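PDB 1ZJR: tRNA (guanosine(18)-2'-O)-methyltransferase from Aquifex aeolicus, which catalyses the S-adenosyl-L-methionine-dependent 2'-O-methylation of guanosine 18 in a subset of tRNAs and works as a homodimer. Local coordinates for residues 19-24 with 177-183; 27-33 with 53-59; 98-102 with 114-118. Residues are numbered along the deposited sequence.

Interaction 1 of 3, residues 19-24 with 177-183; sequences LEKRQK and MYSRPSL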
loop_
_atom_site.group_PDB
_atom_site.type_symbol
_atom_site.label_atom_id
_atom_site.label_comp_id
_atom_site.label_asym_id
_atom_site.label_seq_id
_atom_site.Cartn_x
_atom_site.Cartn_y
_atom_site.Cartn_z
ATOM N N LEU A 19 3.954 -2.207 -14.891
ATOM C CA LEU A 19 2.497 -2.147 -14.886
ATOM C C LEU A 19 1.872 -3.519 -15.147
ATOM O O LEU A 19 0.790 -3.821 -14.645
ATOM C CB LEU A 19 2.004 -1.123 -15.919
ATOM C CG LEU A 19 2.279 0.343 -15.560
ATOM C CD1 LEU A 19 1.820 1.257 -16.696
ATOM C CD2 LEU A 19 1.550 0.690 -14.269
ATOM N N GLU A 20 2.559 -4.361 -15.912
ATOM C CA GLU A 20 2.036 -5.692 -16.204
ATOM C C GLU A 20 2.058 -6.625 -14.994
ATOM O O GLU A 20 1.443 -7.690 -15.013
ATOM C CB GLU A 20 2.804 -6.307 -17.380
ATOM C CG GLU A 20 2.429 -5.664 -18.710
ATOM C CD GLU A 20 3.295 -6.114 -19.867
ATOM O OE1 GLU A 20 3.003 -5.704 -21.013
ATOM O OE2 GLU A 20 4.266 -6.869 -19.636
ATOM N N LYS A 21 2.748 -6.217 -13.934
ATOM C CA LYS A 21 2.822 -7.024 -12.718
ATOM C C LYS A 21 2.076 -6.364 -11.559
ATOM O O LYS A 21 1.919 -6.957 -10.496
ATOM C CB LYS A 21 4.280 -7.246 -12.316
ATOM C CG LYS A 21 5.103 -8.034 -13.333
ATOM C CD LYS A 21 6.576 -8.020 -12.957
ATOM C CE LYS A 21 7.436 -8.738 -13.990
ATOM N NZ LYS A 21 8.892 -8.575 -13.692
ATOM N N ARG A 22 1.622 -5.129 -11.761
ATOM C CA ARG A 22 0.899 -4.414 -10.716
ATOM C C ARG A 22 -0.376 -5.139 -10.276
ATOM O O ARG A 22 -1.113 -5.688 -11.095
ATOM C CB ARG A 22 0.552 -2.994 -11.190
ATOM C CG ARG A 22 1.714 -1.994 -11.125
ATOM C CD ARG A 22 2.065 -1.675 -9.673
ATOM N NE ARG A 22 2.983 -0.545 -9.528
ATOM C CZ ARG A 22 4.237 -0.645 -9.094
ATOM N NH1 ARG A 22 4.744 -1.831 -8.770
ATOM N NH2 ARG A 22 4.974 0.448 -8.931
ATOM N N GLN A 23 -0.618 -5.136 -8.969
ATOM C CA GLN A 23 -1.796 -5.760 -8.375
ATOM C C GLN A 23 -2.809 -4.643 -8.120
ATOM O O GLN A 23 -2.820 -4.041 -7.046
ATOM C CB GLN A 23 -1.420 -6.425 -7.048
ATOM C CG GLN A 23 -0.298 -7.438 -7.159
ATOM C CD GLN A 23 -0.663 -8.599 -8.059
ATOM O OE1 GLN A 23 -0.088 -8.779 -9.138
ATOM N NE2 GLN A 23 -1.633 -9.387 -7.626
ATOM N N LYS A 24 -3.664 -4.373 -9.100
ATOM C CA LYS A 24 -4.638 -3.291 -8.977
ATOM C C LYS A 24 -5.587 -3.531 -7.818
ATOM O O LYS A 24 -6.277 -2.622 -7.359
ATOM C CB LYS A 24 -5.454 -3.163 -10.267
ATOM C CG LYS A 24 -6.556 -4.195 -10.404
ATOM C CD LYS A 24 -7.476 -3.853 -11.570
ATOM C CE LYS A 24 -8.710 -4.742 -11.570
ATOM N NZ LYS A 24 -9.631 -4.415 -12.697
ATOM N N MET A 177 -0.484 -14.782 -9.581
ATOM C CA MET A 177 -1.077 -13.469 -9.802
ATOM C C MET A 177 -0.117 -12.398 -10.308
ATOM O O MET A 177 -0.534 -11.288 -10.639
ATOM C CB MET A 177 -1.800 -13.016 -8.537
ATOM C CG MET A 177 -3.085 -13.795 -8.328
ATOM S SD MET A 177 -3.899 -13.488 -6.771
ATOM C CE MET A 177 -4.688 -11.927 -7.110
ATOM N N TYR A 178 1.167 -12.727 -10.371
ATOM C CA TYR A 178 2.159 -11.800 -10.900
ATOM C C TYR A 178 2.541 -12.252 -12.305
ATOM O O TYR A 178 3.311 -11.580 -12.989
ATOM C CB TYR A 178 3.426 -11.775 -10.043
ATOM C CG TYR A 178 3.270 -11.073 -8.718
ATOM C CD1 TYR A 178 3.086 -11.796 -7.542
ATOM C CD2 TYR A 178 3.324 -9.682 -8.639
ATOM C CE1 TYR A 178 2.966 -11.152 -6.315
ATOM C CE2 TYR A 178 3.205 -9.025 -7.415
ATOM C CZ TYR A 178 3.027 -9.765 -6.260
ATOM O OH TYR A 178 2.912 -9.121 -5.048
ATOM N N SER A 179 2.003 -13.393 -12.731
ATOM C CA SER A 179 2.329 -13.928 -14.052
ATOM C C SER A 179 1.417 -13.409 -15.160
ATOM O O SER A 179 1.717 -13.578 -16.342
ATOM C CB SER A 179 2.302 -15.461 -14.031
ATOM O OG SER A 179 0.983 -15.956 -13.870
ATOM N N ARG A 180 0.302 -12.790 -14.783
ATOM C CA ARG A 180 -0.618 -12.224 -15.767
ATOM C C ARG A 180 -1.044 -10.844 -15.266
ATOM O O ARG A 180 -1.255 -10.648 -14.073
ATOM C CB ARG A 180 -1.847 -13.126 -15.967
ATOM C CG ARG A 180 -2.916 -13.045 -14.888
ATOM C CD ARG A 180 -2.511 -13.737 -13.599
ATOM N NE ARG A 180 -3.539 -13.592 -12.566
ATOM C CZ ARG A 180 -3.834 -12.445 -11.960
ATOM N NH1 ARG A 180 -3.176 -11.333 -12.277
ATOM N NH2 ARG A 180 -4.797 -12.404 -11.047
ATOM N N PRO A 181 -1.162 -9.865 -16.175
ATOM C CA PRO A 181 -1.561 -8.500 -15.807
ATOM C C PRO A 181 -2.980 -8.393 -15.257
ATOM O O PRO A 181 -3.917 -8.918 -15.857
ATOM C CB PRO A 181 -1.418 -7.729 -17.121
ATOM C CG PRO A 181 -0.379 -8.510 -17.875
ATOM C CD PRO A 181 -0.782 -9.931 -17.596
ATOM N N SER A 182 -3.142 -7.720 -14.119
ATOM C CA SER A 182 -4.473 -7.529 -13.548
ATOM C C SER A 182 -5.069 -6.274 -14.194
ATOM O O SER A 182 -6.281 -6.071 -14.189
ATOM C CB SER A 182 -4.407 -7.359 -12.023
ATOM O OG SER A 182 -3.703 -6.187 -11.652
ATOM N N LEU A 183 -4.200 -5.428 -14.736
ATOM C CA LEU A 183 -4.632 -4.216 -15.429
ATOM C C LEU A 183 -4.856 -4.586 -16.892
ATOM O O LEU A 183 -4.104 -5.379 -17.446
ATOM C CB LEU A 183 -3.546 -3.140 -15.372
ATOM C CG LEU A 183 -3.236 -2.472 -14.030
ATOM C CD1 LEU A 183 -1.986 -1.610 -14.185
ATOM C CD2 LEU A 183 -4.429 -1.638 -13.574
HETATM O O HOH W 1 -1.195 -5.629 -13.854
HETATM O O HOH W 2 2.391 -10.146 -15.650
HETATM O O HOH W 3 -1.120 -8.491 -12.082
HETATM O O HOH W 4 -8.260 -4.608 -15.216
#
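Residues 19-24 and 177-183 meet as two irregular backbones that come close at separate points, with CA-CA distances of 4.6 Å for Glu20 and Pro181, 5.2 Å for Lys21 and Tyr178, and 6.1 Å for Gln23 and Ser182. No backbone-to-backbone hydrogen bond joins them. Glu20 O instead takes a CA-H...O contact from Pro181 CA at 3.2 Å, and water 2 donates to both Glu20 O (2.7 Å) and Tyr178 O (3.2 Å). The main direct link is the hydroxyl of Ser182, whose CA-to-CB bond points toward the other segment: Ser182 OG donates to Arg22 O at 2.7 Å and accepts from Lys24 N at 3.1 Å with a nearly linear N-H...O angle of 175°. One side chain thereby serves the backbone on both flanks of Gln23. In this SPOUT-family chain the contact joins the turn from helix 7-19 into the first sheet strand, 26-31, to the link between the last two helices, 157-174 and 185-200. Leu183 supplies the apolar part, with CD1 4.2 Å from both Leu19 CD2 and Arg22 CB, while Ile188 of helix 185-200 packs on Leu183 as well. The guanidinium of Arg22 turns to Asp47 and the carbonyl of Trp77, and Tyr178 OH bonds to Val49 O. On the solvent-facing side, water 4 accepts from Lys24 NZ (2.9 Å) and donates to Ser182 O (2.7 Å).

Interaction 2 of 3, residues 27-33 with 53-59; sequences IVFADNV and YLYYYHA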
loop_
_atom_site.group_PDB
_atom_site.type_symbol
_atom_site.label_atom_id
_atom_site.label_comp_id
_atom_site.label_asym_id
_atom_site.label_seq_id
_atom_site.Cartn_x
_atom_site.Cartn_y
_atom_site.Cartn_z
ATOM N N ILE A 27 -4.506 -2.867 -2.188
ATOM C CA ILE A 27 -4.428 -1.455 -1.815
ATOM C C ILE A 27 -3.806 -1.262 -0.442
ATOM O O ILE A 27 -3.990 -2.086 0.444
ATOM C CB ILE A 27 -5.847 -0.818 -1.764
ATOM C CG1 ILE A 27 -6.645 -1.198 -3.017
ATOM C CG2 ILE A 27 -5.745 0.702 -1.615
ATOM C CD1 ILE A 27 -6.043 -0.716 -4.315
ATOM N N VAL A 28 -3.073 -0.168 -0.271
ATOM C CA VAL A 28 -2.472 0.131 1.025
ATOM C C VAL A 28 -2.963 1.500 1.490
ATOM O O VAL A 28 -3.045 2.444 0.701
ATOM C CB VAL A 28 -0.926 0.165 0.962
ATOM C CG1 VAL A 28 -0.365 0.612 2.314
ATOM C CG2 VAL A 28 -0.381 -1.214 0.612
ATOM N N PHE A 29 -3.296 1.595 2.771
ATOM C CA PHE A 29 -3.761 2.844 3.359
ATOM C C PHE A 29 -2.853 3.136 4.551
ATOM O O PHE A 29 -2.788 2.337 5.486
ATOM C CB PHE A 29 -5.204 2.700 3.849
ATOM C CG PHE A 29 -5.855 4.010 4.217
ATOM C CD1 PHE A 29 -6.803 4.588 3.379
ATOM C CD2 PHE A 29 -5.496 4.680 5.388
ATOM C CE1 PHE A 29 -7.390 5.817 3.693
ATOM C CE2 PHE A 29 -6.077 5.912 5.713
ATOM C CZ PHE A 29 -7.027 6.481 4.860
ATOM N N ALA A 30 -2.146 4.263 4.500
ATOM C CA ALA A 30 -1.243 4.670 5.570
ATOM C C ALA A 30 -2.007 5.616 6.488
ATOM O O ALA A 30 -2.349 6.739 6.109
ATOM C CB ALA A 30 -0.017 5.370 4.992
ATOM N N ASP A 31 -2.271 5.150 7.700
ATOM C CA ASP A 31 -3.030 5.934 8.655
ATOM C C ASP A 31 -2.151 6.707 9.614
ATOM O O ASP A 31 -1.653 6.160 10.594
ATOM C CB ASP A 31 -3.980 5.025 9.441
ATOM C CG ASP A 31 -4.694 5.764 10.557
ATOM O OD1 ASP A 31 -4.986 6.961 10.371
ATOM O OD2 ASP A 31 -4.968 5.153 11.607
ATOM N N ASN A 32 -1.960 7.984 9.303
ATOM C CA ASN A 32 -1.172 8.888 10.125
ATOM C C ASN A 32 0.251 8.416 10.407
ATOM O O ASN A 32 0.671 8.338 11.568
ATOM C CB ASN A 32 -1.915 9.151 11.442
ATOM C CG ASN A 32 -1.370 10.353 12.191
ATOM O OD1 ASN A 32 -0.712 11.217 11.607
ATOM N ND2 ASN A 32 -1.656 10.422 13.488
ATOM N N VAL A 33 1.003 8.110 9.351
ATOM C CA VAL A 33 2.392 7.689 9.525
ATOM C C VAL A 33 3.200 8.923 9.908
ATOM O O VAL A 33 3.239 9.909 9.172
ATOM C CB VAL A 33 2.964 7.062 8.234
ATOM C CG1 VAL A 33 4.486 6.981 8.312
ATOM C CG2 VAL A 33 2.384 5.667 8.052
ATOM N N TYR A 53 -1.911 1.448 -5.782
ATOM C CA TYR A 53 -2.582 2.545 -5.086
ATOM C C TYR A 53 -2.259 2.623 -3.599
ATOM O O TYR A 53 -2.482 1.662 -2.854
ATOM C CB TYR A 53 -4.100 2.431 -5.246
ATOM C CG TYR A 53 -4.571 2.359 -6.679
ATOM C CD1 TYR A 53 -4.884 1.133 -7.270
ATOM C CD2 TYR A 53 -4.715 3.518 -7.444
ATOM C CE1 TYR A 53 -5.332 1.062 -8.588
ATOM C CE2 TYR A 53 -5.163 3.459 -8.767
ATOM C CZ TYR A 53 -5.469 2.231 -9.329
ATOM O OH TYR A 53 -5.926 2.170 -10.627
ATOM N N LEU A 54 -1.754 3.781 -3.178
ATOM C CA LEU A 54 -1.415 4.035 -1.777
ATOM C C LEU A 54 -2.183 5.284 -1.356
ATOM O O LEU A 54 -1.988 6.355 -1.931
ATOM C CB LEU A 54 0.087 4.322 -1.628
ATOM C CG LEU A 54 0.836 4.094 -0.301
ATOM C CD1 LEU A 54 1.882 5.179 -0.161
ATOM C CD2 LEU A 54 -0.083 4.083 0.897
ATOM N N TYR A 55 -3.059 5.145 -0.370
ATOM C CA TYR A 55 -3.828 6.273 0.145
ATOM C C TYR A 55 -3.253 6.599 1.507
ATOM O O TYR A 55 -2.684 5.725 2.163
ATOM C CB TYR A 55 -5.301 5.899 0.299
ATOM C CG TYR A 55 -5.995 5.625 -1.013
ATOM C CD1 TYR A 55 -5.855 4.396 -1.654
ATOM C CD2 TYR A 55 -6.773 6.607 -1.627
ATOM C CE1 TYR A 55 -6.471 4.150 -2.876
ATOM C CE2 TYR A 55 -7.398 6.369 -2.852
ATOM C CZ TYR A 55 -7.240 5.139 -3.470
ATOM O OH TYR A 55 -7.843 4.896 -4.683
ATOM N N TYR A 56 -3.387 7.848 1.937
ATOM C CA TYR A 56 -2.861 8.222 3.240
ATOM C C TYR A 56 -3.659 9.339 3.899
ATOM O O TYR A 56 -4.287 10.159 3.228
ATOM C CB TYR A 56 -1.388 8.628 3.117
ATOM C CG TYR A 56 -1.144 9.983 2.494
ATOM C CD1 TYR A 56 -1.026 11.127 3.290
ATOM C CD2 TYR A 56 -1.006 10.124 1.112
ATOM C CE1 TYR A 56 -0.771 12.370 2.724
ATOM C CE2 TYR A 56 -0.753 11.362 0.538
ATOM C CZ TYR A 56 -0.633 12.482 1.350
ATOM O OH TYR A 56 -0.355 13.704 0.785
ATOM N N TYR A 57 -3.633 9.338 5.225
ATOM C CA TYR A 57 -4.320 10.323 6.049
ATOM C C TYR A 57 -3.243 10.871 6.979
ATOM O O TYR A 57 -2.530 10.100 7.612
ATOM C CB TYR A 57 -5.414 9.620 6.852
ATOM C CG TYR A 57 -6.125 10.474 7.885
ATOM C CD1 TYR A 57 -6.122 10.109 9.227
ATOM C CD2 TYR A 57 -6.865 11.595 7.507
ATOM C CE1 TYR A 57 -6.848 10.832 10.176
ATOM C CE2 TYR A 57 -7.592 12.328 8.444
ATOM C CZ TYR A 57 -7.581 11.938 9.776
ATOM O OH TYR A 57 -8.313 12.644 10.704
ATOM N N HIS A 58 -3.104 12.189 7.061
ATOM C CA HIS A 58 -2.074 12.741 7.933
ATOM C C HIS A 58 -2.512 13.979 8.708
ATOM O O HIS A 58 -3.442 14.679 8.309
ATOM C CB HIS A 58 -0.815 13.043 7.115
ATOM C CG HIS A 58 0.359 13.458 7.945
ATOM N ND1 HIS A 58 0.799 12.726 9.029
ATOM C CD2 HIS A 58 1.193 14.520 7.844
ATOM C CE1 HIS A 58 1.853 13.321 9.559
ATOM N NE2 HIS A 58 2.112 14.411 8.860
ATOM N N ALA A 59 -1.835 14.229 9.826
ATOM C CA ALA A 59 -2.127 15.365 10.691
ATOM C C ALA A 59 -2.096 16.691 9.936
ATOM O O ALA A 59 -1.344 16.852 8.973
ATOM C CB ALA A 59 -1.134 15.399 11.845
HETATM O O HOH W 5 0.111 8.659 6.764
#
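The Phe29 ring lies against the CB atoms of Tyr55 and Tyr57, with Phe29 CD1 3.7 Å from Tyr55 CB and Phe29 CE2 3.9 Å from Tyr57 CB. On the opposite face Leu54 CD2 approaches Val28 CG1 (3.8 Å) and Ala30 CB (4.3 Å). Helix 36-49 covers Val28 and Leu54; helix 86-95 packs on Phe29 and Tyr55. The strands run parallel, their axes 18° apart and 4.5 Å at closest approach. Their ladder is Val28 N to Tyr53 O (3.2 Å), Tyr55 N to Val28 O (2.9 Å), Ala30 N to Tyr55 O (2.8 Å) and Tyr57 N to Ala30 O (3.0 Å). Asn32 N to Tyr57 O (2.8 Å) extends it past the strand end, where water 5 joins Val33 N to Tyr57 O. Further out, His58 ND1 gives Asn32 OD1 a weak bond of 3.3 Å. Asp31 OD2 bonds to Ser133 N and Asn32 ND2 to Glu128. Strand 26-31, helix 36-49 and strand 51-57 form a beta-alpha-beta crossover, as in the Rossmann-like SPOUT fold.

Interaction 3 of 3, residues 98-102 with 114-118; sequences FQIVA and EVDYT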
loop_
_atom_site.group_PDB
_atom_site.type_symbol
_atom_site.label_atom_id
_atom_site.label_comp_id
_atom_site.label_asym_id
_atom_site.label_seq_id
_atom_site.Cartn_x
_atom_site.Cartn_y
_atom_site.Cartn_z
ATOM N N PHE A 98 -13.998 -5.081 -1.185
ATOM C CA PHE A 98 -12.643 -5.185 -0.643
ATOM C C PHE A 98 -12.679 -5.504 0.846
ATOM O O PHE A 98 -13.465 -4.920 1.587
ATOM C CB PHE A 98 -11.888 -3.866 -0.832
ATOM C CG PHE A 98 -11.419 -3.618 -2.236
ATOM C CD1 PHE A 98 -10.060 -3.680 -2.548
ATOM C CD2 PHE A 98 -12.321 -3.286 -3.238
ATOM C CE1 PHE A 98 -9.607 -3.410 -3.840
ATOM C CE2 PHE A 98 -11.882 -3.015 -4.536
ATOM C CZ PHE A 98 -10.522 -3.076 -4.838
ATOM N N GLN A 99 -11.840 -6.437 1.288
ATOM C CA GLN A 99 -11.782 -6.750 2.711
ATOM C C GLN A 99 -10.818 -5.731 3.310
ATOM O O GLN A 99 -9.765 -5.446 2.730
ATOM C CB GLN A 99 -11.256 -8.167 2.964
ATOM C CG GLN A 99 -9.806 -8.405 2.569
ATOM C CD GLN A 99 -9.278 -9.758 3.039
ATOM O OE1 GLN A 99 -8.210 -10.201 2.616
ATOM N NE2 GLN A 99 -10.019 -10.414 3.922
ATOM N N ILE A 100 -11.192 -5.167 4.451
ATOM C CA ILE A 100 -10.355 -4.182 5.123
ATOM C C ILE A 100 -9.561 -4.891 6.217
ATOM O O ILE A 100 -10.130 -5.390 7.189
ATOM C CB ILE A 100 -11.213 -3.064 5.750
ATOM C CG1 ILE A 100 -12.201 -2.527 4.708
ATOM C CG2 ILE A 100 -10.311 -1.948 6.271
ATOM C CD1 ILE A 100 -11.552 -1.976 3.446
ATOM N N VAL A 101 -8.244 -4.930 6.037
ATOM C CA VAL A 101 -7.326 -5.587 6.963
ATOM C C VAL A 101 -6.520 -4.513 7.694
ATOM O O VAL A 101 -5.741 -3.783 7.081
ATOM C CB VAL A 101 -6.373 -6.523 6.180
ATOM C CG1 VAL A 101 -5.418 -7.246 7.128
ATOM C CG2 VAL A 101 -7.199 -7.536 5.379
ATOM N N ALA A 102 -6.699 -4.424 9.008
ATOM C CA ALA A 102 -6.008 -3.398 9.777
ATOM C C ALA A 102 -5.115 -3.907 10.894
ATOM O O ALA A 102 -5.470 -4.830 11.622
ATOM C CB ALA A 102 -7.026 -2.423 10.348
ATOM N N GLU A 114 -2.875 -15.384 8.818
ATOM C CA GLU A 114 -4.159 -16.078 8.733
ATOM C C GLU A 114 -5.111 -15.434 7.729
ATOM O O GLU A 114 -6.147 -16.005 7.381
ATOM C CB GLU A 114 -4.808 -16.147 10.121
ATOM C CG GLU A 114 -4.001 -16.980 11.107
ATOM C CD GLU A 114 -4.651 -17.095 12.475
ATOM O OE1 GLU A 114 -4.023 -17.693 13.374
ATOM O OE2 GLU A 114 -5.782 -16.595 12.653
ATOM N N VAL A 115 -4.742 -14.255 7.245
ATOM C CA VAL A 115 -5.552 -13.535 6.275
ATOM C C VAL A 115 -5.250 -13.999 4.852
ATOM O O VAL A 115 -4.120 -14.382 4.537
ATOM C CB VAL A 115 -5.288 -12.010 6.372
ATOM C CG1 VAL A 115 -5.936 -11.279 5.205
ATOM C CG2 VAL A 115 -5.831 -11.480 7.685
ATOM N N ASP A 116 -6.270 -13.976 3.998
ATOM C CA ASP A 116 -6.110 -14.355 2.595
ATOM C C ASP A 116 -5.932 -13.049 1.816
ATOM O O ASP A 116 -6.906 -12.359 1.523
ATOM C CB ASP A 116 -7.358 -15.098 2.102
ATOM C CG ASP A 116 -7.287 -15.453 0.631
ATOM O OD1 ASP A 116 -6.320 -15.041 -0.047
ATOM O OD2 ASP A 116 -8.209 -16.146 0.145
ATOM N N TYR A 117 -4.685 -12.716 1.487
ATOM C CA TYR A 117 -4.393 -11.477 0.769
ATOM C C TYR A 117 -4.570 -11.562 -0.745
ATOM O O TYR A 117 -4.336 -10.579 -1.443
ATOM C CB TYR A 117 -2.961 -11.005 1.082
ATOM C CG TYR A 117 -2.710 -10.732 2.555
ATOM C CD1 TYR A 117 -2.254 -11.741 3.405
ATOM C CD2 TYR A 117 -2.974 -9.479 3.106
ATOM C CE1 TYR A 117 -2.071 -11.507 4.770
ATOM C CE2 TYR A 117 -2.794 -9.232 4.471
ATOM C CZ TYR A 117 -2.345 -10.251 5.292
ATOM O OH TYR A 117 -2.187 -10.018 6.634
ATOM N N THR A 118 -4.990 -12.718 -1.256
ATOM C CA THR A 118 -5.169 -12.876 -2.703
ATOM C C THR A 118 -6.480 -12.298 -3.227
ATOM O O THR A 118 -6.650 -12.131 -4.434
ATOM C CB THR A 118 -5.083 -14.364 -3.133
ATOM O OG1 THR A 118 -6.221 -15.079 -2.635
ATOM C CG2 THR A 118 -3.803 -14.994 -2.594
#
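No backbone-to-backbone contact joins these two segments; side chains of the strand reach across to the loop. The nearest CA atoms, those of Val101 and Val115, are still 8.2 Å apart, and Gln99 and Tyr117 are 9.0 Å apart at CA. That spacing is far too wide for backbone pairing, and only 166 Å² is buried, yet four of the five touching residues are buried in the whole structure. Residues 114-118 therefore lie across the face of strand 99-103 instead of beside it as another strand. The alternation of the strand fits this: the CA-to-CB bonds of Gln99 and Val101 point toward the loop, whereas Ile100 and Ala102 are out of its reach. Val101 is the apolar centre, with CG2 4.0 Å from Val115 CG1 and CG1 4.2 Å from Tyr117 CE2. In the SPOUT fold of this knotted enzyme, strand 99-103 runs parallel to strands 121-126 and 142-145 on its two sides. The chain reaches strand 121-126 by way of short strand 110-111 and this loop, with no helix among the 11 residues between the segments. Helix 157-174 lies on the loop too: Gln171 bonds to the backbone of Val115 and Tyr117, and Ile164 and Ala168 pack on the Tyr117 side chain, whose hydroxyl bonds to Phe112 O. The loop holds its own shape through an Asx turn, in which Asp116 OD1 accepts from Thr118 N at 2.9 Å (152°), and the same oxygen accepts from Thr118 OG1 at 2.6 Å.

Overall arrangement
Interactions 2 and 3 both involve the parallel sheet, with centres about 16 Å apart, and they touch where Ile27 CG1 lies 3.8 Å from Phe98 CE1. Interaction 1, about 22 Å from interaction 2 and 18 Å from interaction 3 between centres, brings together parts of the chain that enclose both in sequence. It meets them through Lys24 O and Tyr53 CE1 (4.0 Å) and through Met177 CE and Thr118 O (3.3 Å). The predicted S-adenosyl-L-methionine site lies nearer the sheet contacts: the side chains of Asp31 and Val101 are each about 7 Å from that of Thr103, and the Tyr117 side chain is about 8 Å from that of Ile146. Interaction 1 is remote from these residues.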